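Local coordinates for protein CRS2 (Zea mays, PDB 1RYB) that facilitates the splicing of group IIB introns in chloroplasts, in complexes with CAF1 or CAF2, and has no peptidyl-tRNA hydrolase activity itself, at residues E86-L91 and R100-I105; N128-V133 and F143-I148. All coordinates share one frame; numbering follows the deposited sequence.

Contact 1 (E86-L91 and R100-I105); sequences EAIGPL and RHILLI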
ATOM      1  N   GLU A  86     -10.690   0.221   9.127  1.00 12.01           N
ATOM      2  CA  GLU A  86     -11.885  -0.558   9.358  1.00 13.28           C
ATOM      3  C   GLU A  86     -11.839  -1.857   8.631  1.00 16.71           C
ATOM      4  O   GLU A  86     -12.459  -2.802   9.069  1.00 14.56           O
ATOM      5  CB  GLU A  86     -13.194   0.210   8.971  1.00 19.48           C
ATOM      6  CG  GLU A  86     -13.370   1.384   9.954  1.00 15.76           C
ATOM      7  CD  GLU A  86     -14.645   2.151   9.791  1.00 23.01           C
ATOM      8  OE1 GLU A  86     -14.780   3.225  10.280  1.00 24.70           O
ATOM      9  OE2 GLU A  86     -15.495   1.657   8.937  1.00 19.76           O
ATOM     10  N   ALA A  87     -11.179  -1.873   7.444  1.00 13.96           N
ATOM     11  CA  ALA A  87     -11.033  -3.091   6.668  1.00 17.46           C
ATOM     12  C   ALA A  87      -9.818  -3.931   7.164  1.00 19.64           C
ATOM     13  O   ALA A  87      -9.900  -5.154   7.355  1.00 17.72           O
ATOM     14  CB  ALA A  87     -10.773  -2.729   5.208  1.00 15.33           C
ATOM     15  N   ILE A  88      -8.636  -3.263   7.359  1.00 12.00           N
ATOM     16  CA  ILE A  88      -7.424  -3.963   7.674  1.00  9.27           C
ATOM     17  C   ILE A  88      -7.362  -4.560   9.073  1.00 16.71           C
ATOM     18  O   ILE A  88      -6.854  -5.672   9.265  1.00 16.54           O
ATOM     19  CB  ILE A  88      -6.236  -3.084   7.343  1.00 14.81           C
ATOM     20  CG1 ILE A  88      -6.153  -2.912   5.811  1.00 13.00           C
ATOM     21  CG2 ILE A  88      -4.948  -3.694   7.907  1.00 13.91           C
ATOM     22  CD1 ILE A  88      -5.474  -1.591   5.419  1.00 16.69           C
ATOM     23  N   GLY A  89      -7.835  -3.829  10.088  1.00 13.97           N
ATOM     24  CA  GLY A  89      -7.765  -4.394  11.450  1.00 10.11           C
ATOM     25  C   GLY A  89      -8.399  -5.750  11.549  1.00 10.82           C
ATOM     26  O   GLY A  89      -7.807  -6.677  12.053  1.00 15.37           O
ATOM     27  N   PRO A  90      -9.668  -5.860  11.122  1.00 15.94           N
ATOM     28  CA  PRO A  90     -10.352  -7.115  11.225  1.00 15.33           C
ATOM     29  C   PRO A  90      -9.698  -8.226  10.451  1.00 24.71           C
ATOM     30  O   PRO A  90      -9.791  -9.392  10.861  1.00 15.23           O
ATOM     31  CB  PRO A  90     -11.823  -6.892  10.850  1.00 11.38           C
ATOM     32  CG  PRO A  90     -12.037  -5.425  11.209  1.00 17.00           C
ATOM     33  CD  PRO A  90     -10.687  -4.775  10.955  1.00 14.49           C
ATOM     34  N   LEU A  91      -9.115  -7.899   9.317  1.00 11.33           N
ATOM     35  CA  LEU A  91      -8.433  -8.941   8.551  1.00 10.28           C
ATOM     36  C   LEU A  91      -7.178  -9.489   9.312  1.00 11.72           C
ATOM     37  O   LEU A  91      -6.856 -10.684   9.286  1.00 14.71           O
ATOM     38  CB  LEU A  91      -7.984  -8.378   7.165  1.00 11.32           C
ATOM     39  CG  LEU A  91      -9.170  -8.250   6.179  1.00 15.57           C
ATOM     40  CD1 LEU A  91      -8.782  -7.435   4.870  1.00 15.76           C
ATOM     41  CD2 LEU A  91      -9.783  -9.667   5.885  1.00 15.58           C
ATOM     42  N   ARG A 100       4.021  -6.725  12.874  1.00 14.92           N
ATOM     43  CA  ARG A 100       5.243  -6.615  12.118  1.00 21.42           C
ATOM     44  C   ARG A 100       5.140  -7.128  10.726  1.00 13.01           C
ATOM     45  O   ARG A 100       6.070  -6.851   9.945  1.00 14.34           O
ATOM     46  CB  ARG A 100       6.416  -7.310  12.826  1.00 17.86           C
ATOM     47  CG  ARG A 100       6.231  -8.832  12.929  1.00 32.98           C
ATOM     48  CD  ARG A 100       7.352  -9.549  13.720  1.00 77.30           C
ATOM     49  NE  ARG A 100       7.173 -11.008  13.855  1.00 51.85           N
ATOM     50  CZ  ARG A 100       6.256 -11.577  14.671  1.00 41.82           C
ATOM     51  NH1 ARG A 100       6.088 -12.923  14.796  1.00 37.87           N
ATOM     52  NH2 ARG A 100       5.470 -10.762  15.355  1.00 92.60           N
ATOM     53  N   HIS A 101       4.032  -7.850  10.436  1.00 12.69           N
ATOM     54  CA  HIS A 101       3.821  -8.432   9.101  1.00 12.34           C
ATOM     55  C   HIS A 101       2.645  -7.807   8.373  1.00 12.63           C
ATOM     56  O   HIS A 101       2.137  -8.358   7.384  1.00 15.04           O
ATOM     57  CB  HIS A 101       3.598  -9.950   9.195  1.00  9.31           C
ATOM     58  CG  HIS A 101       4.839 -10.688   9.477  1.00 15.07           C
ATOM     59  ND1 HIS A 101       4.830 -12.059   9.590  1.00 15.51           N
ATOM     60  CD2 HIS A 101       6.142 -10.236   9.676  1.00 12.97           C
ATOM     61  CE1 HIS A 101       6.119 -12.429   9.860  1.00 18.95           C
ATOM     62  NE2 HIS A 101       6.916 -11.327   9.919  1.00 15.15           N
ATOM     63  N   ILE A 102       2.197  -6.671   8.893  1.00  9.42           N
ATOM     64  CA  ILE A 102       1.134  -5.933   8.247  1.00  6.55           C
ATOM     65  C   ILE A 102       1.814  -4.860   7.449  1.00 15.20           C
ATOM     66  O   ILE A 102       2.280  -3.856   8.022  1.00 13.58           O
ATOM     67  CB  ILE A 102       0.214  -5.264   9.267  1.00  8.09           C
ATOM     68  CG1 ILE A 102      -0.440  -6.347  10.183  1.00 10.40           C
ATOM     69  CG2 ILE A 102      -0.863  -4.466   8.516  1.00 10.08           C
ATOM     70  CD1 ILE A 102      -1.281  -5.743  11.284  1.00 12.71           C
ATOM     71  N   LEU A 103       1.906  -5.078   6.091  1.00  9.95           N
ATOM     72  CA  LEU A 103       2.622  -4.144   5.237  1.00  7.60           C
ATOM     73  C   LEU A 103       1.647  -3.208   4.591  1.00 11.82           C
ATOM     74  O   LEU A 103       0.790  -3.642   3.812  1.00 12.32           O
ATOM     75  CB  LEU A 103       3.440  -4.910   4.177  1.00  8.04           C
ATOM     76  CG  LEU A 103       4.113  -4.108   3.074  1.00  8.86           C
ATOM     77  CD1 LEU A 103       5.179  -3.171   3.679  1.00 15.50           C
ATOM     78  CD2 LEU A 103       4.852  -5.132   2.199  1.00  8.75           C
ATOM     79  N   LEU A 104       1.869  -1.883   4.841  1.00  9.32           N
ATOM     80  CA  LEU A 104       1.033  -0.885   4.187  1.00 10.60           C
ATOM     81  C   LEU A 104       1.759  -0.261   3.028  1.00 10.18           C
ATOM     82  O   LEU A 104       2.891   0.166   3.163  1.00 11.39           O
ATOM     83  CB  LEU A 104       0.548   0.286   5.117  1.00 15.11           C
ATOM     84  CG  LEU A 104      -0.770   0.021   5.787  1.00  9.05           C
ATOM     85  CD1 LEU A 104      -1.929   0.177   4.826  1.00 10.85           C
ATOM     86  CD2 LEU A 104      -0.776  -1.355   6.494  1.00 10.83           C
ATOM     87  N   ILE A 105       1.058  -0.133   1.890  1.00  8.75           N
ATOM     88  CA  ILE A 105       1.596   0.469   0.664  1.00  9.30           C
ATOM     89  C   ILE A 105       0.728   1.669   0.273  1.00  8.74           C
ATOM     90  O   ILE A 105      -0.480   1.498   0.087  1.00  8.33           O
ATOM     91  CB  ILE A 105       1.692  -0.604  -0.461  1.00  9.36           C
ATOM     92  CG1 ILE A 105       2.436  -1.822   0.088  1.00  5.09           C
ATOM     93  CG2 ILE A 105       2.433  -0.001  -1.695  1.00 11.54           C
ATOM     94  CD1 ILE A 105       2.810  -2.787  -1.060  1.00 12.51           C
TER

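Contact 2 (N128-V133 and F143-I148); sequences NGLQNV and FPRLSI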
ATOM      1  N   ASN A 128      -4.581  10.293   5.363  1.00 18.12           N
ATOM      2  CA  ASN A 128      -5.812   9.883   6.013  1.00 12.05           C
ATOM      3  C   ASN A 128      -5.975   8.384   6.148  1.00 17.11           C
ATOM      4  O   ASN A 128      -6.540   7.893   7.156  1.00 15.88           O
ATOM      5  CB  ASN A 128      -7.013  10.443   5.229  1.00 15.04           C
ATOM      6  CG  ASN A 128      -7.181  11.907   5.523  1.00 37.16           C
ATOM      7  OD1 ASN A 128      -6.347  12.511   6.213  1.00 23.63           O
ATOM      8  ND2 ASN A 128      -8.266  12.489   5.006  1.00 30.46           N
ATOM      9  N   GLY A 129      -5.532   7.659   5.104  1.00 15.19           N
ATOM     10  CA  GLY A 129      -5.680   6.247   5.120  1.00 10.91           C
ATOM     11  C   GLY A 129      -4.743   5.648   6.141  1.00 13.13           C
ATOM     12  O   GLY A 129      -5.081   4.733   6.886  1.00 15.58           O
ATOM     13  N   LEU A 130      -3.526   6.056   6.114  1.00  9.59           N
ATOM     14  CA  LEU A 130      -2.558   5.523   7.093  1.00 14.33           C
ATOM     15  C   LEU A 130      -2.980   5.897   8.518  1.00 17.24           C
ATOM     16  O   LEU A 130      -2.904   5.101   9.432  1.00 14.99           O
ATOM     17  CB  LEU A 130      -1.159   6.072   6.775  1.00 13.27           C
ATOM     18  CG  LEU A 130       0.002   5.323   7.319  1.00 17.79           C
ATOM     19  CD1 LEU A 130      -0.157   3.810   7.071  1.00 29.11           C
ATOM     20  CD2 LEU A 130       1.162   5.879   6.444  1.00 15.75           C
ATOM     21  N   GLN A 131      -3.502   7.091   8.656  1.00 15.04           N
ATOM     22  CA  GLN A 131      -3.944   7.482   9.951  1.00 17.38           C
ATOM     23  C   GLN A 131      -5.039   6.552  10.454  1.00 20.84           C
ATOM     24  O   GLN A 131      -5.027   6.124  11.588  1.00 14.13           O
ATOM     25  CB  GLN A 131      -4.442   8.930   9.893  1.00 17.36           C
ATOM     26  CG  GLN A 131      -4.982   9.333  11.278  1.00 20.85           C
ATOM     27  CD  GLN A 131      -5.597  10.713  11.268  1.00 39.40           C
ATOM     28  OE1 GLN A 131      -5.832  11.316  10.186  1.00 36.94           O
ATOM     29  NE2 GLN A 131      -5.892  11.220  12.465  1.00100.00           N
ATOM     30  N   ASN A 132      -6.046   6.268   9.633  1.00 17.66           N
ATOM     31  CA  ASN A 132      -7.091   5.361  10.055  1.00 12.14           C
ATOM     32  C   ASN A 132      -6.582   3.948  10.335  1.00 13.88           C
ATOM     33  O   ASN A 132      -7.112   3.262  11.212  1.00 18.34           O
ATOM     34  CB  ASN A 132      -8.226   5.293   8.995  1.00 12.95           C
ATOM     35  CG  ASN A 132      -9.467   4.604   9.501  1.00 14.63           C
ATOM     36  OD1 ASN A 132      -9.805   3.489   9.080  1.00 15.62           O
ATOM     37  ND2 ASN A 132     -10.128   5.224  10.496  1.00 17.08           N
ATOM     38  N   VAL A 133      -5.548   3.474   9.585  1.00 11.54           N
ATOM     39  CA  VAL A 133      -5.004   2.105   9.864  1.00  8.94           C
ATOM     40  C   VAL A 133      -4.393   2.071  11.238  1.00 13.04           C
ATOM     41  O   VAL A 133      -4.580   1.172  11.991  1.00 16.47           O
ATOM     42  CB  VAL A 133      -3.960   1.656   8.822  1.00 12.57           C
ATOM     43  CG1 VAL A 133      -3.259   0.360   9.239  1.00 17.62           C
ATOM     44  CG2 VAL A 133      -4.590   1.550   7.405  1.00 12.69           C
ATOM     45  N   PHE A 143       4.474  -1.094  12.264  1.00 16.26           N
ATOM     46  CA  PHE A 143       4.242  -1.964  11.143  1.00 19.25           C
ATOM     47  C   PHE A 143       5.026  -1.419   9.940  1.00 16.41           C
ATOM     48  O   PHE A 143       5.202  -0.235   9.799  1.00 13.04           O
ATOM     49  CB  PHE A 143       2.731  -2.192  10.843  1.00 13.88           C
ATOM     50  CG  PHE A 143       1.962  -0.934  10.584  1.00 17.34           C
ATOM     51  CD1 PHE A 143       1.857  -0.406   9.296  1.00 14.37           C
ATOM     52  CD2 PHE A 143       1.371  -0.248  11.646  1.00 18.35           C
ATOM     53  CE1 PHE A 143       1.156   0.773   9.043  1.00 15.07           C
ATOM     54  CE2 PHE A 143       0.681   0.942  11.415  1.00 15.77           C
ATOM     55  CZ  PHE A 143       0.585   1.453  10.115  1.00 21.15           C
ATOM     56  N   PRO A 144       5.475  -2.271   9.061  1.00 13.85           N
ATOM     57  CA  PRO A 144       6.200  -1.797   7.909  1.00 14.12           C
ATOM     58  C   PRO A 144       5.316  -1.085   6.840  1.00 18.15           C
ATOM     59  O   PRO A 144       4.169  -1.432   6.642  1.00 10.89           O
ATOM     60  CB  PRO A 144       6.796  -3.042   7.262  1.00 10.14           C
ATOM     61  CG  PRO A 144       5.944  -4.172   7.790  1.00 10.50           C
ATOM     62  CD  PRO A 144       5.386  -3.738   9.109  1.00 16.35           C
ATOM     63  N   ARG A 145       5.953  -0.127   6.130  1.00 11.47           N
ATOM     64  CA  ARG A 145       5.307   0.644   5.093  1.00 10.09           C
ATOM     65  C   ARG A 145       6.187   0.790   3.950  1.00  8.76           C
ATOM     66  O   ARG A 145       7.352   1.158   4.095  1.00 12.11           O
ATOM     67  CB  ARG A 145       5.057   2.095   5.500  1.00 19.82           C
ATOM     68  CG  ARG A 145       4.416   2.306   6.830  1.00 27.61           C
ATOM     69  CD  ARG A 145       5.441   2.395   7.917  1.00 17.92           C
ATOM     70  NE  ARG A 145       4.750   2.398   9.205  1.00 16.77           N
ATOM     71  CZ  ARG A 145       4.220   3.472   9.725  1.00 25.46           C
ATOM     72  NH1 ARG A 145       4.307   4.659   9.100  1.00 14.90           N
ATOM     73  NH2 ARG A 145       3.608   3.380  10.907  1.00 29.20           N
ATOM     74  N   LEU A 146       5.590   0.751   2.759  1.00  7.19           N
ATOM     75  CA  LEU A 146       6.307   1.076   1.542  1.00  7.14           C
ATOM     76  C   LEU A 146       5.638   2.316   0.987  1.00  8.95           C
ATOM     77  O   LEU A 146       4.462   2.294   0.555  1.00  8.76           O
ATOM     78  CB  LEU A 146       6.242  -0.036   0.484  1.00 10.03           C
ATOM     79  CG  LEU A 146       6.948   0.302  -0.826  1.00 13.74           C
ATOM     80  CD1 LEU A 146       8.474   0.332  -0.658  1.00 12.10           C
ATOM     81  CD2 LEU A 146       6.554  -0.736  -1.871  1.00 12.33           C
ATOM     82  N   SER A 147       6.375   3.472   1.057  1.00 13.54           N
ATOM     83  CA  SER A 147       5.827   4.747   0.570  1.00 15.69           C
ATOM     84  C   SER A 147       6.123   4.813  -0.902  1.00 14.96           C
ATOM     85  O   SER A 147       7.250   4.453  -1.313  1.00 14.30           O
ATOM     86  CB  SER A 147       6.549   5.968   1.215  1.00 12.07           C
ATOM     87  OG  SER A 147       6.314   6.002   2.602  1.00 21.85           O
ATOM     88  N   ILE A 148       5.152   5.267  -1.682  1.00 11.09           N
ATOM     89  CA  ILE A 148       5.324   5.468  -3.114  1.00  8.70           C
ATOM     90  C   ILE A 148       5.225   6.978  -3.366  1.00 11.53           C
ATOM     91  O   ILE A 148       4.145   7.530  -3.244  1.00 11.49           O
ATOM     92  CB  ILE A 148       4.260   4.766  -3.985  1.00 11.70           C
ATOM     93  CG1 ILE A 148       4.412   3.278  -3.805  1.00 11.45           C
ATOM     94  CG2 ILE A 148       4.521   5.095  -5.438  1.00  9.97           C
ATOM     95  CD1 ILE A 148       3.195   2.496  -4.314  1.00 11.92           C
TER

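Contact 1 (E86-L91 and R100-I105)
Ile102 and Leu104 of 100-105 both meet one residue of 86-91, Ile88, where helix 84-94 lies over the mixed sheet of the peptidyl-tRNA hydrolase fold. The segment enters strand 102-108 at Ile102, whose CB points toward 86-91, setting the branch methyl CG2 4.2 Å from CG2 of Ile88. Leu103 turns to the other side of the strand, and its backbone pairs with Leu19 and Ala21 of strand 18-22. Leu104 comes back to the helix side. Its CB leaves the backbone across the line to the helix, and CD1 makes up the distance, meeting Ile88 tip to tip.

No hydrogen bond crosses between the segments, and the whole contact is a small, buried, purely apolar seam. It runs on into the surrounding core: Ile88 also packs on Pro77 of strand 70-77 and on Val133 of helix 128-136, and Leu104 touches Leu130 and Val133 of that same helix. Ile88 divides its two branches between the strand residues. CG2, anti to the backbone N, serves Ile102, whereas CG1, anti to the carbonyl carbon (chi1 -68°), carries CD1 to within 4.0 Å of Leu104 CD1.

Contact 2 (N128-V133 and F143-I148)
Leu130, two residues into a helix whose Asn128 is a tRNA-binding position by similarity, is the first residue of 128-133 to reach across to 143-148, touching Phe143 and Arg145 with its two methyls. Asn128 itself bonds through ND2 to Asn82 OD1. With CG of Leu130 anti to the backbone N (chi1 -160°), CD1 lies near the plane of the Phe143 ring, at its CE1–CZ edge, 3.9 Å from each of these two atoms. The other methyl, CD2, stands obliquely against the guanidinium of Arg145, 4.3 Å from NH1.

Backbone carbonyls hold all three nitrogens of that guanidinium in this buried place. Arg145 folds back so that NE donates to the carbonyl O of Phe143 at 2.7 Å; the acceptor lies in the guanidinium plane, and the N-H...O angle is 146°. NH1 bonds to Gly123 O and NH2 to Arg141 O. NH2 also sits 3.7 Å above one face of the Phe143 ring, offset toward the rim.

The contact lays helix 128-136 over strand 145-149 of the mixed sheet in the peptidyl-tRNA hydrolase fold. Three residues on from Leu130, nearly a full turn, the CB of Val133 points toward the strand segment, and CG1 comes obliquely to the Phe143 ring, 4.1 Å from CZ.

Both segments of contact 1 precede those of contact 2 in the sequence, and the contact centres lie about 9 Å apart. Each brings a helix down on the mixed sheet, where strands 102-108 and 145-149 are parallel neighbours, joined by two probable backbone hydrogen bonds, Leu104 N to Pro144 O at 3.0 Å and Leu104 O to Leu146 N at 2.8 Å. A hydrogen bond from Gly85 N to Asn132 OD1 ties helix 84-94 to helix 128-136. Leu104 also packs on Phe143, linking the apolar side chains of both contacts. Leu130 lies about 8 Å from Asp107 and 9 Å from His35, side chain to side chain; by similarity these are active-site positions of hydrolase relatives, though CRS2 lacks the activity.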